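Long-range contact in YfkN protein (Bacillus subtilis subsp. subtilis, PDB 3GVE), which belongs to the calcineurin-like phosphoesterase family and carries a manganese and a magnesium ion in neighbouring metal sites: residues 14-26 with 38-51. Numbering follows the deposited sequence. Where two conformers were deposited one is given.
With MN (manganese (II) ion), chain C.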
loop_
_atom_site.group_PDB
_atom_site.type_symbol
_atom_site.label_atom_id
_atom_site.label_comp_id
_atom_site.label_asym_id
_atom_site.label_seq_id
_atom_site.Cartn_x
_atom_site.Cartn_y
_atom_site.Cartn_z
ATOM N N ILE A 14 22.179 17.144 -6.598
ATOM C CA ILE A 14 21.738 16.352 -5.463
ATOM C C ILE A 14 20.727 15.346 -5.975
ATOM O O ILE A 14 19.733 15.723 -6.552
ATOM C CB ILE A 14 21.056 17.243 -4.388
ATOM C CG1 ILE A 14 21.992 18.359 -3.904
ATOM C CG2 ILE A 14 20.598 16.402 -3.201
ATOM C CD1 ILE A 14 21.247 19.545 -3.362
ATOM N N LEU A 15 21.007 14.070 -5.759
ATOM C CA LEU A 15 20.081 12.992 -6.131
ATOM C C LEU A 15 19.384 12.491 -4.875
ATOM O O LEU A 15 20.019 12.385 -3.846
ATOM C CB LEU A 15 20.854 11.852 -6.774
ATOM C CG LEU A 15 21.813 12.241 -7.911
ATOM C CD1 LEU A 15 22.474 10.980 -8.455
ATOM C CD2 LEU A 15 21.095 12.994 -9.025
ATOM N N ALA A 16 18.088 12.190 -4.968
ATOM C CA ALA A 16 17.295 11.875 -3.773
ATOM C C ALA A 16 16.297 10.750 -3.954
ATOM O O ALA A 16 15.560 10.720 -4.954
ATOM C CB ALA A 16 16.544 13.121 -3.289
ATOM N N THR A 17 16.250 9.856 -2.959
ATOM C CA THR A 17 15.149 8.857 -2.905
ATOM C C THR A 17 14.262 9.178 -1.731
ATOM O O THR A 17 14.681 9.909 -0.755
ATOM C CB THR A 17 15.723 7.440 -2.796
ATOM O OG1 THR A 17 16.697 7.389 -1.717
ATOM C CG2 THR A 17 16.397 7.040 -4.080
ATOM N N THR A 18 13.023 8.738 -1.789
ATOM C CA THR A 18 12.113 8.883 -0.664
ATOM C C THR A 18 11.089 7.762 -0.645
ATOM O O THR A 18 10.721 7.238 -1.678
ATOM C CB THR A 18 11.367 10.264 -0.682
ATOM O OG1 THR A 18 10.796 10.537 0.614
ATOM C CG2 THR A 18 10.271 10.306 -1.760
ATOM N N ASP A 19 10.612 7.435 0.545
ATOM C CA ASP A 19 9.516 6.487 0.708
ATOM C C ASP A 19 9.764 5.168 -0.045
ATOM O O ASP A 19 8.877 4.584 -0.631
ATOM C CB ASP A 19 8.170 7.142 0.332
ATOM C CG ASP A 19 7.789 8.257 1.290
ATOM O OD1 ASP A 19 7.102 7.963 2.292
ATOM O OD2 ASP A 19 8.186 9.418 1.038
ATOM N N ILE A 20 10.988 4.616 0.059
ATOM C CA ILE A 20 11.399 3.374 -0.616
ATOM C C ILE A 20 10.647 2.197 0.003
ATOM O O ILE A 20 10.307 1.240 -0.703
ATOM C CB ILE A 20 12.948 3.213 -0.513
ATOM C CG1 ILE A 20 13.640 4.195 -1.413
ATOM C CG2 ILE A 20 13.347 1.810 -0.889
ATOM C CD1 ILE A 20 13.467 4.094 -2.750
ATOM N N HIS A 21 10.401 2.273 1.297
ATOM C CA HIS A 21 9.570 1.340 2.055
ATOM C C HIS A 21 10.079 -0.101 1.894
ATOM O O HIS A 21 9.319 -1.032 1.662
ATOM C CB HIS A 21 8.084 1.493 1.666
ATOM C CG HIS A 21 7.400 2.639 2.350
ATOM N ND1 HIS A 21 7.153 2.648 3.701
ATOM C CD2 HIS A 21 6.935 3.818 1.874
ATOM C CE1 HIS A 21 6.553 3.778 4.026
ATOM N NE2 HIS A 21 6.414 4.512 2.941
ATOM N N ALA A 22 11.394 -0.247 2.017
ATOM C CA ALA A 22 12.076 -1.563 2.048
ATOM C C ALA A 22 12.020 -2.334 0.732
ATOM O O ALA A 22 12.387 -3.492 0.668
ATOM C CB ALA A 22 11.561 -2.438 3.210
ATOM N N ASN A 23 11.578 -1.662 -0.318
ATOM C CA ASN A 23 11.587 -2.250 -1.660
ATOM C C ASN A 23 12.977 -2.157 -2.303
ATOM O O ASN A 23 13.254 -1.271 -3.092
ATOM C CB ASN A 23 10.510 -1.597 -2.546
ATOM C CG ASN A 23 9.102 -1.799 -2.000
ATOM O OD1 ASN A 23 8.433 -0.863 -1.595
ATOM N ND2 ASN A 23 8.671 -3.016 -1.972
HETATM N N MSE A 24 13.826 -3.109 -1.935
HETATM C CA MSE A 24 15.196 -3.219 -2.445
HETATM C C MSE A 24 15.180 -3.787 -3.857
HETATM O O MSE A 24 15.684 -3.185 -4.779
HETATM C CB MSE A 24 16.031 -4.115 -1.527
HETATM C CG MSE A 24 16.211 -3.514 -0.120
HETATM SE SE MSE A 24 17.251 -1.874 -0.079
HETATM C CE MSE A 24 15.742 -0.590 0.095
HETATM N N MSE A 25 14.594 -4.964 -3.987
HETATM C CA MSE A 25 14.418 -5.599 -5.282
HETATM C C MSE A 25 13.173 -5.075 -5.992
HETATM O O MSE A 25 12.271 -4.537 -5.372
HETATM C CB MSE A 25 14.313 -7.109 -5.112
HETATM C CG MSE A 25 15.579 -7.752 -4.582
HETATM SE SE MSE A 25 17.088 -7.637 -5.837
HETATM C CE MSE A 25 16.643 -9.229 -6.887
ATOM N N ASP A 26 13.126 -5.269 -7.304
ATOM C CA ASP A 26 11.919 -4.969 -8.065
ATOM C C ASP A 26 11.003 -6.200 -7.958
ATOM O O ASP A 26 10.844 -6.977 -8.903
ATOM C CB ASP A 26 12.243 -4.561 -9.518
ATOM C CG ASP A 26 13.118 -5.568 -10.269
ATOM O OD1 ASP A 26 13.810 -6.377 -9.641
ATOM O OD2 ASP A 26 13.127 -5.490 -11.506
ATOM N N PHE A 38 8.803 -0.840 -9.740
ATOM C CA PHE A 38 9.409 -0.169 -8.588
ATOM C C PHE A 38 10.659 -0.882 -8.101
ATOM O O PHE A 38 11.031 -1.907 -8.640
ATOM C CB PHE A 38 8.383 -0.034 -7.446
ATOM C CG PHE A 38 7.879 -1.355 -6.873
ATOM C CD1 PHE A 38 8.635 -2.060 -5.972
ATOM C CD2 PHE A 38 6.635 -1.854 -7.209
ATOM C CE1 PHE A 38 8.189 -3.239 -5.424
ATOM C CE2 PHE A 38 6.191 -3.030 -6.666
ATOM C CZ PHE A 38 6.976 -3.734 -5.780
ATOM N N GLY A 39 11.294 -0.330 -7.072
ATOM C CA GLY A 39 12.415 -0.971 -6.410
ATOM C C GLY A 39 13.737 -0.253 -6.575
ATOM O O GLY A 39 14.048 0.201 -7.651
ATOM N N LEU A 40 14.489 -0.152 -5.486
ATOM C CA LEU A 40 15.777 0.529 -5.485
ATOM C C LEU A 40 16.762 -0.082 -6.486
ATOM O O LEU A 40 17.579 0.613 -7.020
ATOM C CB LEU A 40 16.355 0.556 -4.069
ATOM C CG LEU A 40 17.621 1.399 -3.845
ATOM C CD1 LEU A 40 17.470 2.826 -4.370
ATOM C CD2 LEU A 40 17.980 1.374 -2.365
ATOM N N ALA A 41 16.643 -1.378 -6.749
ATOM C CA ALA A 41 17.477 -2.007 -7.764
ATOM C C ALA A 41 17.320 -1.333 -9.135
ATOM O O ALA A 41 18.263 -1.289 -9.893
ATOM C CB ALA A 41 17.185 -3.500 -7.857
ATOM N N ARG A 42 16.136 -0.802 -9.431
ATOM C CA ARG A 42 15.916 -0.032 -10.655
ATOM C C ARG A 42 16.289 1.439 -10.490
ATOM O O ARG A 42 16.926 1.994 -11.336
ATOM C CB ARG A 42 14.473 -0.196 -11.156
ATOM C CG ARG A 42 14.268 -1.572 -11.781
ATOM C CD ARG A 42 12.832 -1.864 -12.174
ATOM N NE ARG A 42 12.767 -3.134 -12.908
ATOM C CZ ARG A 42 12.834 -3.243 -14.226
ATOM N NH1 ARG A 42 12.922 -2.176 -15.007
ATOM N NH2 ARG A 42 12.778 -4.444 -14.772
ATOM N N THR A 43 15.916 2.047 -9.372
ATOM C CA THR A 43 16.243 3.460 -9.160
ATOM C C THR A 43 17.750 3.705 -9.211
ATOM O O THR A 43 18.191 4.736 -9.678
ATOM C CB THR A 43 15.706 3.972 -7.800
ATOM O OG1 THR A 43 14.538 3.241 -7.438
ATOM C CG2 THR A 43 15.401 5.478 -7.850
ATOM N N ALA A 44 18.513 2.734 -8.725
ATOM C CA ALA A 44 19.959 2.831 -8.686
ATOM C C ALA A 44 20.572 2.958 -10.084
ATOM O O ALA A 44 21.660 3.448 -10.215
ATOM C CB ALA A 44 20.550 1.641 -7.920
ATOM N N GLN A 45 19.840 2.534 -11.114
ATOM C CA GLN A 45 20.310 2.704 -12.481
ATOM C C GLN A 45 20.242 4.172 -12.866
ATOM O O GLN A 45 21.129 4.654 -13.529
ATOM C CB GLN A 45 19.515 1.827 -13.462
ATOM C CG GLN A 45 19.570 0.327 -13.156
ATOM C CD GLN A 45 20.917 -0.300 -13.416
ATOM O OE1 GLN A 45 21.914 0.098 -12.869
ATOM N NE2 GLN A 45 20.923 -1.333 -14.247
ATOM N N LEU A 46 19.205 4.880 -12.414
ATOM C CA LEU A 46 19.144 6.333 -12.611
ATOM C C LEU A 46 20.235 7.047 -11.817
ATOM O O LEU A 46 20.806 8.016 -12.273
ATOM C CB LEU A 46 17.785 6.907 -12.208
ATOM C CG LEU A 46 16.572 6.421 -12.996
ATOM C CD1 LEU A 46 15.299 7.067 -12.436
ATOM C CD2 LEU A 46 16.718 6.728 -14.484
ATOM N N ILE A 47 20.496 6.558 -10.611
ATOM C CA ILE A 47 21.540 7.149 -9.770
ATOM C C ILE A 47 22.889 7.093 -10.518
ATOM O O ILE A 47 23.609 8.064 -10.579
ATOM C CB ILE A 47 21.632 6.445 -8.379
ATOM C CG1 ILE A 47 20.359 6.726 -7.548
ATOM C CG2 ILE A 47 22.917 6.862 -7.642
ATOM C CD1 ILE A 47 20.223 5.924 -6.270
ATOM N N GLN A 48 23.217 5.923 -11.057
ATOM C CA GLN A 48 24.468 5.719 -11.775
ATOM C C GLN A 48 24.539 6.655 -12.976
ATOM O O GLN A 48 25.545 7.302 -13.201
ATOM C CB GLN A 48 24.609 4.265 -12.247
ATOM C CG GLN A 48 25.972 4.005 -12.895
ATOM C CD GLN A 48 26.182 2.577 -13.300
ATOM O OE1 GLN A 48 25.775 1.648 -12.612
ATOM N NE2 GLN A 48 26.864 2.394 -14.418
ATOM N N LYS A 49 23.453 6.736 -13.722
ATOM C CA LYS A 49 23.431 7.610 -14.883
ATOM C C LYS A 49 23.709 9.077 -14.514
ATOM O O LYS A 49 24.510 9.741 -15.141
ATOM C CB LYS A 49 22.104 7.509 -15.621
ATOM C CG LYS A 49 22.001 8.530 -16.743
ATOM C CD LYS A 49 20.780 8.302 -17.540
ATOM C CE LYS A 49 19.567 8.901 -16.883
ATOM N NZ LYS A 49 18.517 9.113 -17.890
ATOM N N HIS A 50 23.033 9.576 -13.484
ATOM C CA HIS A 50 23.225 10.960 -13.087
ATOM C C HIS A 50 24.623 11.213 -12.527
ATOM O O HIS A 50 25.216 12.238 -12.798
ATOM C CB HIS A 50 22.102 11.386 -12.143
ATOM C CG HIS A 50 20.832 11.679 -12.860
ATOM N ND1 HIS A 50 20.540 12.927 -13.361
ATOM C CD2 HIS A 50 19.804 10.879 -13.211
ATOM C CE1 HIS A 50 19.377 12.881 -13.976
ATOM N NE2 HIS A 50 18.909 11.649 -13.902
ATOM N N ARG A 51 25.164 10.253 -11.788
ATOM C CA ARG A 51 26.528 10.368 -11.292
ATOM C C ARG A 51 27.524 10.506 -12.454
ATOM O O ARG A 51 28.496 11.218 -12.343
ATOM C CB ARG A 51 26.904 9.186 -10.389
ATOM C CG ARG A 51 26.426 9.342 -8.940
ATOM C CD ARG A 51 26.825 8.153 -8.088
ATOM N NE ARG A 51 26.829 8.517 -6.673
ATOM C CZ ARG A 51 26.560 7.687 -5.678
ATOM N NH1 ARG A 51 26.220 6.434 -5.908
ATOM N NH2 ARG A 51 26.647 8.115 -4.432
HETATM MN MN MN C . 5.640 6.603 3.097
HETATM O O HOH W 1 11.529 -6.849 -13.500
HETATM O O HOH W 2 4.443 8.279 3.878
HETATM O O HOH W 3 3.935 5.579 4.140
#
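F38 lays its CD1-CE1 side against the N23 side chain, CD1 3.9 Å from N23 CB, while its carbonyl O, buried without a polar partner, receives a CA-H...O contact from D26. G39, at a positive phi (114°) readily open to glycine, is the N-cap of helix 40-53. The first helical turn is gripped by loop carbonyls: L40 N gives a nearly straight bond to N23 O (2.9 Å), and A41 N reaches M24 O at 2.8 Å. With CG anti to its backbone N (chi1 -172°), L40 brings CD2 alongside the bent selenomethionine M24, 3.9 Å from its CE. The extended R42 arm ends in a salt bridge, NE to D26 OD2 at 2.8 Å, met on the carboxylate's anti side; a water in hydrogen-bonding reach of OD2 accepts from R42 NH2, and R320 holds OD1. Further along, T43 CG2 meets T17 CG2, and I47 CG2 covers L15, whose CD2 lies 3.6 Å from H50 CB. The axes of strand 14-17 and helix 40-51 run antiparallel (176°), 9.8 Å apart at closest approach. The loop after the strand supplies D19 and H21 to manganese, joined by D64 and H251, at the calcineurin-like metallophosphoesterase site.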